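Local atomic coordinates of ribokinase, putative (Burkholderia thailandensis, PDB entry 3B1N), a protein that probably phosphorylates nucleosides, as a kinase of the pfkB (ribokinase) family that holds ADP and the nucleoside analogue mizoribine in its active site. Residues 91-104 with 115-128. Numbering follows the deposited sequence. Where two conformers were deposited one is given.
Sequences YVRVLPDTYSAQAM and TAFHPGAMMQSHVN. With MZR (5-hydroxy-1-(beta-D-ribofuranosyl)-1H-imidazole-4-carboxamide), chain F.
Phe117 and Ala103 face each other as a non-hydrogen-bonded pair in the antiparallel hairpin of strands 101-107 and 113-118, and their side chains form part of the nucleoside pocket. With CG anti to the backbone N (chi1 -163°), the Phe117 ring lies back over the neighbouring strand: its CD1 is 3.5 Å from Ala103 CB, and its CZ is 3.7 Å from Ala101 CB. One ring face looks onto Gln102 O; the imidazole of mizoribine lies over the opposite face, displaced toward the rim of the ring, with Phe117 CE1 3.4 Å from C4 of the ligand. Met122, from the 3-10 segment 121-127, sets its CB against Ala101 CB and carries its sulfur and CE toward the carboxamide nitrogen N1. On the sheet's other face are Gln102, Met104, Ala116 and His118. Here a water joins Ser100 O and His118 O to the edge of the His118 ring, 2.6 Å from ND1.

Past the hairpin, Ala121 N donates to Tyr99 O (2.9 Å), and Thr98 CG2 and Leu95 CD1 close on Ala121 CB. Leu95 CD1 also presses on Gln124 CG at 3.5 Å, the two side chains crossing at about a right angle. Farther out, Val127 covers one face of the Arg93 guanidinium, while a water accepts from NH2 in the guanidinium plane.

Thr115, Ala116 and Phe117 also pair with a parallel strand of the second subunit, and Ser36 of that subunit hydrogen-bonds mizoribine. Within this contact the ligand base meets the face of Phe117 and the end of Met122 by van der Waals contact, while hydrogen bonds to mizoribine come from Ser8, Asp12 and Asn52, among others.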
loop_
_atom_site.group_PDB
_atom_site.type_symbol
_atom_site.label_atom_id
_atom_site.label_comp_id
_atom_site.label_asym_id
_atom_site.label_seq_id
_atom_site.Cartn_x
_atom_site.Cartn_y
_atom_site.Cartn_z
ATOM N N TYR B 91 -12.484 28.931 0.572
ATOM C CA TYR B 91 -11.026 28.805 0.293
ATOM C C TYR B 91 -10.671 27.487 -0.401
ATOM O O TYR B 91 -9.499 27.088 -0.392
ATOM C CB TYR B 91 -10.216 28.956 1.589
ATOM C CG TYR B 91 -10.492 30.254 2.319
ATOM C CD1 TYR B 91 -10.127 31.460 1.735
ATOM C CD2 TYR B 91 -11.112 30.260 3.567
ATOM C CE1 TYR B 91 -10.391 32.681 2.376
ATOM C CE2 TYR B 91 -11.369 31.478 4.241
ATOM C CZ TYR B 91 -11.011 32.674 3.620
ATOM O OH TYR B 91 -11.241 33.873 4.285
ATOM N N VAL B 92 -11.690 26.829 -0.973
ATOM C CA VAL B 92 -11.487 25.591 -1.773
ATOM C C VAL B 92 -11.387 26.034 -3.248
ATOM O O VAL B 92 -12.399 26.441 -3.857
ATOM C CB VAL B 92 -12.616 24.562 -1.552
ATOM C CG1 VAL B 92 -12.415 23.324 -2.456
ATOM C CG2 VAL B 92 -12.631 24.139 -0.101
ATOM N N ARG B 93 -10.197 25.947 -3.838
ATOM C CA ARG B 93 -10.001 26.388 -5.225
ATOM C C ARG B 93 -10.029 25.175 -6.140
ATOM O O ARG B 93 -9.385 24.174 -5.842
ATOM C CB ARG B 93 -8.704 27.187 -5.382
ATOM C CG ARG B 93 -8.407 27.513 -6.836
ATOM C CD ARG B 93 -7.978 28.927 -7.093
ATOM N NE ARG B 93 -7.368 29.052 -8.419
ATOM C CZ ARG B 93 -6.399 29.924 -8.681
ATOM N NH1 ARG B 93 -5.858 30.005 -9.906
ATOM N NH2 ARG B 93 -5.992 30.714 -7.690
ATOM N N VAL B 94 -10.787 25.266 -7.203
ATOM C CA VAL B 94 -10.922 24.175 -8.166
ATOM C C VAL B 94 -10.120 24.471 -9.439
ATOM O O VAL B 94 -10.376 25.479 -10.109
ATOM C CB VAL B 94 -12.385 23.957 -8.518
ATOM C CG1 VAL B 94 -12.517 22.834 -9.557
ATOM C CG2 VAL B 94 -13.161 23.575 -7.250
ATOM N N LEU B 95 -9.184 23.594 -9.795
ATOM C CA LEU B 95 -8.337 23.848 -10.987
ATOM C C LEU B 95 -8.876 23.174 -12.222
ATOM O O LEU B 95 -9.194 21.982 -12.228
ATOM C CB LEU B 95 -6.926 23.330 -10.751
ATOM C CG LEU B 95 -6.271 23.691 -9.432
ATOM C CD1 LEU B 95 -4.867 23.032 -9.350
ATOM C CD2 LEU B 95 -6.209 25.199 -9.275
ATOM N N PRO B 96 -8.981 23.920 -13.338
ATOM C CA PRO B 96 -9.590 23.340 -14.538
ATOM C C PRO B 96 -8.777 22.226 -15.128
ATOM O O PRO B 96 -7.553 22.203 -14.988
ATOM C CB PRO B 96 -9.632 24.528 -15.547
ATOM C CG PRO B 96 -9.543 25.691 -14.721
ATOM C CD PRO B 96 -8.811 25.374 -13.438
ATOM N N ASP B 97 -9.487 21.258 -15.719
ATOM C CA ASP B 97 -8.838 20.185 -16.497
ATOM C C ASP B 97 -7.773 19.418 -15.711
ATOM O O ASP B 97 -6.739 18.952 -16.254
ATOM C CB ASP B 97 -8.251 20.757 -17.820
ATOM C CG ASP B 97 -7.847 19.669 -18.789
ATOM O OD1 ASP B 97 -6.723 19.745 -19.367
ATOM O OD2 ASP B 97 -8.642 18.719 -18.948
ATOM N N THR B 98 -8.038 19.257 -14.415
ATOM C CA THR B 98 -7.073 18.628 -13.489
ATOM C C THR B 98 -7.828 17.604 -12.636
ATOM O O THR B 98 -9.022 17.816 -12.349
ATOM C CB THR B 98 -6.432 19.721 -12.568
ATOM O OG1 THR B 98 -5.739 20.657 -13.384
ATOM C CG2 THR B 98 -5.425 19.167 -11.587
ATOM N N TYR B 99 -7.135 16.543 -12.230
ATOM C CA TYR B 99 -7.730 15.571 -11.302
ATOM C C TYR B 99 -7.437 15.997 -9.870
ATOM O O TYR B 99 -6.371 16.548 -9.596
ATOM C CB TYR B 99 -7.210 14.149 -11.543
ATOM C CG TYR B 99 -7.781 13.522 -12.809
ATOM C CD1 TYR B 99 -8.864 12.643 -12.731
ATOM C CD2 TYR B 99 -7.222 13.801 -14.061
ATOM C CE1 TYR B 99 -9.371 12.032 -13.907
ATOM C CE2 TYR B 99 -7.749 13.221 -15.217
ATOM C CZ TYR B 99 -8.810 12.359 -15.110
ATOM O OH TYR B 99 -9.320 11.778 -16.236
ATOM N N SER B 100 -8.372 15.698 -8.952
ATOM C CA SER B 100 -8.082 15.872 -7.542
ATOM C C SER B 100 -7.062 14.858 -7.054
ATOM O O SER B 100 -6.902 13.776 -7.646
ATOM C CB SER B 100 -9.379 15.737 -6.727
ATOM O OG SER B 100 -10.374 16.589 -7.261
ATOM N N ALA B 101 -6.429 15.195 -5.927
ATOM C CA ALA B 101 -5.535 14.255 -5.218
ATOM C C ALA B 101 -6.209 12.924 -4.947
ATOM O O ALA B 101 -7.386 12.858 -4.635
ATOM C CB ALA B 101 -5.049 14.865 -3.893
ATOM N N GLN B 102 -5.424 11.845 -5.040
ATOM C CA GLN B 102 -5.917 10.494 -4.800
ATOM C C GLN B 102 -4.893 9.750 -3.956
ATOM O O GLN B 102 -3.712 9.728 -4.272
ATOM C CB GLN B 102 -6.173 9.773 -6.151
ATOM C CG GLN B 102 -6.362 8.295 -5.994
ATOM C CD GLN B 102 -7.757 7.928 -5.569
ATOM O OE1 GLN B 102 -8.735 8.229 -6.278
ATOM N NE2 GLN B 102 -7.866 7.218 -4.430
ATOM N N ALA B 103 -5.352 9.189 -2.847
ATOM C CA ALA B 103 -4.452 8.413 -1.973
ATOM C C ALA B 103 -4.840 6.965 -2.040
ATOM O O ALA B 103 -6.011 6.620 -1.937
ATOM C CB ALA B 103 -4.598 8.907 -0.508
ATOM N N MET B 104 -3.843 6.107 -2.257
ATOM C CA MET B 104 -4.063 4.667 -2.195
ATOM C C MET B 104 -3.394 4.229 -0.897
ATOM O O MET B 104 -2.185 4.293 -0.770
ATOM C CB MET B 104 -3.437 3.978 -3.434
ATOM C CG MET B 104 -3.929 4.497 -4.785
ATOM S SD MET B 104 -5.561 3.819 -5.174
ATOM C CE MET B 104 -5.256 2.061 -5.195
ATOM N N THR B 115 1.118 4.633 2.100
ATOM C CA THR B 115 0.227 5.338 1.164
ATOM C C THR B 115 0.995 5.748 -0.095
ATOM O O THR B 115 2.062 6.353 -0.001
ATOM C CB THR B 115 -0.331 6.582 1.848
ATOM O OG1 THR B 115 -1.170 6.164 2.932
ATOM C CG2 THR B 115 -1.133 7.466 0.864
ATOM N N ALA B 116 0.465 5.394 -1.266
ATOM C CA ALA B 116 0.926 5.985 -2.509
ATOM C C ALA B 116 -0.011 7.134 -2.821
ATOM O O ALA B 116 -1.238 6.924 -2.933
ATOM C CB ALA B 116 0.812 4.948 -3.619
ATOM N N PHE B 117 0.575 8.303 -3.001
ATOM C CA PHE B 117 -0.243 9.520 -3.105
ATOM C C PHE B 117 -0.026 10.149 -4.467
ATOM O O PHE B 117 1.115 10.456 -4.818
ATOM C CB PHE B 117 0.120 10.471 -1.943
ATOM C CG PHE B 117 -0.900 11.533 -1.704
ATOM C CD1 PHE B 117 -2.006 11.280 -0.876
ATOM C CD2 PHE B 117 -0.749 12.780 -2.317
ATOM C CE1 PHE B 117 -2.941 12.290 -0.674
ATOM C CE2 PHE B 117 -1.711 13.776 -2.138
ATOM C CZ PHE B 117 -2.788 13.519 -1.292
ATOM N N HIS B 118 -1.115 10.315 -5.226
ATOM C CA HIS B 118 -1.029 11.032 -6.501
ATOM C C HIS B 118 -1.557 12.452 -6.291
ATOM O O HIS B 118 -2.748 12.624 -6.102
ATOM C CB HIS B 118 -1.796 10.373 -7.636
ATOM C CG HIS B 118 -1.461 11.007 -8.964
ATOM N ND1 HIS B 118 -2.326 11.865 -9.616
ATOM C CD2 HIS B 118 -0.308 11.014 -9.684
ATOM C CE1 HIS B 118 -1.737 12.328 -10.707
ATOM N NE2 HIS B 118 -0.519 11.818 -10.780
ATOM N N PRO B 119 -0.664 13.436 -6.277
ATOM C CA PRO B 119 -1.041 14.766 -5.825
ATOM C C PRO B 119 -2.090 15.430 -6.669
ATOM O O PRO B 119 -2.947 16.098 -6.093
ATOM C CB PRO B 119 0.269 15.565 -5.799
ATOM C CG PRO B 119 1.210 14.741 -6.609
ATOM C CD PRO B 119 0.781 13.337 -6.553
ATOM N N GLY B 120 -2.045 15.305 -7.999
ATOM C CA GLY B 120 -3.009 16.029 -8.809
ATOM C C GLY B 120 -3.021 17.508 -8.423
ATOM O O GLY B 120 -1.973 18.166 -8.263
ATOM N N ALA B 121 -4.225 18.020 -8.229
ATOM C CA ALA B 121 -4.439 19.435 -7.925
ATOM C C ALA B 121 -3.727 19.896 -6.654
ATOM O O ALA B 121 -3.421 21.081 -6.512
ATOM C CB ALA B 121 -5.920 19.715 -7.827
ATOM N N MET B 122 -3.429 18.987 -5.733
ATOM C CA MET B 122 -2.680 19.364 -4.570
ATOM C C MET B 122 -1.310 19.982 -4.851
ATOM O O MET B 122 -0.805 20.785 -4.055
ATOM C CB MET B 122 -2.570 18.157 -3.606
ATOM C CG MET B 122 -1.939 18.543 -2.235
ATOM S SD MET B 122 -1.517 17.115 -1.199
ATOM C CE MET B 122 0.090 16.649 -1.836
ATOM N N MET B 123 -0.739 19.650 -6.018
ATOM C CA MET B 123 0.583 20.192 -6.397
ATOM C C MET B 123 0.555 21.713 -6.463
ATOM O O MET B 123 1.602 22.360 -6.321
ATOM C CB MET B 123 1.043 19.652 -7.747
ATOM C CG MET B 123 1.282 18.219 -7.780
ATOM S SD MET B 123 2.277 17.771 -9.251
ATOM C CE MET B 123 2.441 19.351 -10.120
ATOM N N GLN B 124 -0.638 22.284 -6.676
ATOM C CA GLN B 124 -0.786 23.762 -6.814
ATOM C C GLN B 124 -1.372 24.405 -5.559
ATOM O O GLN B 124 -1.875 25.521 -5.639
ATOM C CB GLN B 124 -1.680 24.147 -8.010
ATOM C CG GLN B 124 -1.412 23.347 -9.298
ATOM C CD GLN B 124 0.019 23.410 -9.727
ATOM O OE1 GLN B 124 0.706 24.393 -9.494
ATOM N NE2 GLN B 124 0.500 22.325 -10.365
ATOM N N SER B 125 -1.321 23.704 -4.412
ATOM C CA SER B 125 -1.972 24.248 -3.188
ATOM C C SER B 125 -1.483 25.620 -2.741
ATOM O O SER B 125 -2.232 26.351 -2.112
ATOM C CB SER B 125 -1.866 23.234 -2.038
ATOM O OG SER B 125 -0.535 23.114 -1.535
ATOM N N HIS B 126 -0.255 25.994 -3.136
ATOM C CA HIS B 126 0.265 27.295 -2.786
ATOM C C HIS B 126 -0.409 28.451 -3.525
ATOM O O HIS B 126 -0.146 29.617 -3.165
ATOM C CB HIS B 126 1.766 27.313 -3.096
ATOM C CG HIS B 126 2.075 26.884 -4.496
ATOM N ND1 HIS B 126 2.190 25.560 -4.873
ATOM C CD2 HIS B 126 2.252 27.616 -5.621
ATOM C CE1 HIS B 126 2.428 25.496 -6.169
ATOM N NE2 HIS B 126 2.464 26.723 -6.649
ATOM N N VAL B 127 -1.340 28.195 -4.448
ATOM C CA VAL B 127 -2.126 29.291 -5.056
ATOM C C VAL B 127 -3.065 29.960 -4.051
ATOM O O VAL B 127 -3.441 31.132 -4.229
ATOM C CB VAL B 127 -2.918 28.932 -6.337
ATOM C CG1 VAL B 127 -1.895 28.438 -7.419
ATOM C CG2 VAL B 127 -3.975 27.915 -6.071
ATOM N N ASN B 128 -3.411 29.235 -2.973
ATOM C CA ASN B 128 -4.177 29.867 -1.873
ATOM C C ASN B 128 -3.207 30.414 -0.837
ATOM O O ASN B 128 -2.225 29.766 -0.441
ATOM C CB ASN B 128 -5.051 28.827 -1.144
ATOM C CG ASN B 128 -6.296 28.386 -1.921
ATOM O OD1 ASN B 128 -6.662 27.179 -1.894
ATOM N ND2 ASN B 128 -7.002 29.323 -2.544
HETATM N N1 MZR F . 0.131 14.677 1.606
HETATM O O3 MZR F . -2.466 14.314 2.559
HETATM C C4 MZR F . -2.015 12.976 2.551
HETATM C C5 MZR F . -0.702 12.529 2.147
HETATM C C6 MZR F . 0.382 13.380 1.649
HETATM O O6 MZR F . 1.428 12.786 1.309
HETATM N N7 MZR F . -0.767 11.181 2.320
HETATM C C8 MZR F . -1.995 10.864 2.791
HETATM N N9 MZR F . -2.784 11.967 2.938
HETATM C "C1'" MZR F . -4.155 12.015 3.471
HETATM C "C2'" MZR F . -5.155 11.011 2.925
HETATM O "O2'" MZR F . -5.830 11.660 1.852
HETATM C "C3'" MZR F . -6.008 10.679 4.175
HETATM O "O3'" MZR F . -7.399 11.003 4.104
HETATM C "C4'" MZR F . -5.345 11.429 5.301
HETATM O "O4'" MZR F . -4.023 11.630 4.835
HETATM C "C5'" MZR F . -5.341 10.619 6.576
HETATM O "O5'" MZR F . -4.712 11.452 7.586
HETATM O O HOH W 1 -6.774 31.146 -5.019
HETATM O O HOH W 2 -4.719 12.591 -8.742
#